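PDB 3HUF: DNA repair and telomere maintenance protein nbs1 from Schizosaccharomyces pombe, which recognises phosphorylated partners such as Ctp1 through its FHA and BRCT domains and serves as an adaptor in the MRN complex for DNA double-strand break repair. Local coordinates for residues G26-D31 against I43-A48. Sequence-based numbering, arbitrary orientation.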
loop_
_atom_site.group_PDB
_atom_site.type_symbol
_atom_site.label_atom_id
_atom_site.label_comp_id
_atom_site.label_asym_id
_atom_site.label_seq_id
_atom_site.Cartn_x
_atom_site.Cartn_y
_atom_site.Cartn_z
ATOM N N GLY A 26 11.726 23.546 15.173
ATOM C CA GLY A 26 12.170 24.854 15.635
ATOM C C GLY A 26 13.356 25.421 14.886
ATOM O O GLY A 26 14.056 24.707 14.153
ATOM N N ARG A 27 13.567 26.720 15.082
ATOM C CA ARG A 27 14.641 27.480 14.433
ATOM C C ARG A 27 16.050 27.045 14.882
ATOM O O ARG A 27 16.992 27.044 14.082
ATOM C CB ARG A 27 14.431 28.979 14.720
ATOM C CG ARG A 27 15.316 29.942 13.936
ATOM C CD ARG A 27 14.977 31.380 14.345
ATOM N NE ARG A 27 15.307 31.643 15.749
ATOM C CZ ARG A 27 14.538 32.327 16.592
ATOM N NH1 ARG A 27 13.379 32.824 16.192
ATOM N NH2 ARG A 27 14.922 32.506 17.843
ATOM N N ASN A 28 16.186 26.669 16.154
ATOM C CA ASN A 28 17.496 26.355 16.719
ATOM C C ASN A 28 17.589 24.918 17.197
ATOM O O ASN A 28 17.715 24.642 18.391
ATOM C CB ASN A 28 17.825 27.311 17.859
ATOM C CG ASN A 28 19.191 27.932 17.706
ATOM O OD1 ASN A 28 20.218 27.238 17.726
ATOM N ND2 ASN A 28 19.215 29.255 17.531
ATOM N N VAL A 29 17.544 24.004 16.238
ATOM C CA VAL A 29 17.379 22.593 16.502
ATOM C C VAL A 29 18.063 21.910 15.314
ATOM O O VAL A 29 18.001 22.419 14.201
ATOM C CB VAL A 29 15.836 22.299 16.673
ATOM C CG1 VAL A 29 15.297 21.212 15.741
ATOM C CG2 VAL A 29 15.464 22.048 18.145
ATOM N N SER A 30 18.781 20.812 15.527
ATOM C CA SER A 30 19.447 20.195 14.379
ATOM C C SER A 30 18.728 18.954 13.873
ATOM O O SER A 30 18.262 18.131 14.658
ATOM C CB SER A 30 20.953 19.948 14.618
ATOM O OG SER A 30 21.198 19.110 15.732
ATOM N N ASP A 31 18.642 18.839 12.549
ATOM C CA ASP A 31 17.943 17.746 11.883
ATOM C C ASP A 31 18.486 16.376 12.240
ATOM O O ASP A 31 19.488 15.923 11.680
ATOM C CB ASP A 31 18.021 17.921 10.368
ATOM C CG ASP A 31 17.355 19.179 9.905
ATOM O OD1 ASP A 31 16.142 19.320 10.135
ATOM O OD2 ASP A 31 18.047 20.021 9.301
ATOM N N ILE A 43 9.823 32.116 13.814
ATOM C CA ILE A 43 9.760 30.765 14.379
ATOM C C ILE A 43 10.607 30.727 15.644
ATOM O O ILE A 43 11.754 31.149 15.622
ATOM C CB ILE A 43 10.283 29.735 13.364
ATOM C CG1 ILE A 43 9.460 29.837 12.083
ATOM C CG2 ILE A 43 10.240 28.285 13.940
ATOM C CD1 ILE A 43 9.866 28.865 10.994
ATOM N N SER A 44 10.033 30.256 16.747
ATOM C CA SER A 44 10.765 30.121 18.009
ATOM C C SER A 44 11.838 29.059 17.889
ATOM O O SER A 44 11.731 28.160 17.045
ATOM C CB SER A 44 9.831 29.738 19.139
ATOM O OG SER A 44 8.776 30.658 19.224
ATOM N N LYS A 45 12.860 29.173 18.738
ATOM C CA LYS A 45 13.965 28.219 18.788
ATOM C C LYS A 45 13.503 26.764 18.861
ATOM O O LYS A 45 13.955 25.929 18.090
ATOM C CB LYS A 45 14.879 28.528 19.970
ATOM C CG LYS A 45 15.640 29.814 19.825
ATOM C CD LYS A 45 16.694 29.930 20.899
ATOM C CE LYS A 45 16.681 31.319 21.473
ATOM N NZ LYS A 45 15.393 31.549 22.178
ATOM N N ARG A 46 12.634 26.475 19.824
ATOM C CA ARG A 46 11.884 25.223 19.871
ATOM C C ARG A 46 10.420 25.646 19.722
ATOM O O ARG A 46 9.876 26.290 20.628
ATOM C CB ARG A 46 12.086 24.513 21.210
ATOM C CG ARG A 46 13.499 24.017 21.484
ATOM C CD ARG A 46 13.635 23.387 22.891
ATOM N NE ARG A 46 12.774 22.213 23.108
ATOM C CZ ARG A 46 11.651 22.214 23.837
ATOM N NH1 ARG A 46 11.228 23.329 24.436
ATOM N NH2 ARG A 46 10.944 21.094 23.978
ATOM N N HIS A 47 9.784 25.306 18.598
ATOM C CA HIS A 47 8.497 25.929 18.255
ATOM C C HIS A 47 7.272 25.024 18.408
ATOM O O HIS A 47 6.275 25.412 19.038
ATOM C CB HIS A 47 8.531 26.544 16.848
ATOM C CG HIS A 47 7.372 27.449 16.563
ATOM N ND1 HIS A 47 7.478 28.820 16.556
ATOM C CD2 HIS A 47 6.075 27.176 16.291
ATOM C CE1 HIS A 47 6.298 29.355 16.294
ATOM N NE2 HIS A 47 5.432 28.375 16.123
ATOM N N ALA A 48 7.343 23.840 17.812
ATOM C CA ALA A 48 6.242 22.895 17.804
ATOM C C ALA A 48 6.716 21.473 18.100
ATOM O O ALA A 48 7.875 21.126 17.854
ATOM C CB ALA A 48 5.520 22.925 16.440
#
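Arg27 and Lys45 meet obliquely, the arginine NH2 lying 3.4 Å from Lys45 CG. Arg27 CG stands anti to its backbone N (chi1 -170°), and the chain bends at chi3. The backbone N of Lys45 stands 4.0 Å above one face of the guanidinium, offset toward its rim. Its N-H and Arg27 NH1 both hydrogen-bond a modified side chain of the bound peptide, as does Ser44 OG. Arg27 NH2 and Lys45 NZ are 4.5 Å apart, and the likely repulsion between them would probably be eased by an anionic group. Such is the phosphopeptide-binding apex of an FHA domain, where loops at one end of the beta sandwich, here following strands 21-26 and 35-37, pool an arginine, a serine and a backbone amide. An alanine in place of Arg27 would probably leave the peptide's modified group without one of its donors and open a gap beside Lys45 CG. Behind this first shell, two backbone bonds clasp the loops: Arg27 N to Ser44 O, 3.0 Å and nearly straight at 178°, and Asn28 N to a lone pair of Lys45 O. Gly26 CA comes within 3.2 Å of Lys45 O, a place where a side-chain CB would clash. Farther back, His47 ND1 accepts a hydrogen bond from Ser44 N, which lies in the ring plane at 2.9 Å, while NE2 binds Gly78 O, so the imidazole is held at both nitrogens.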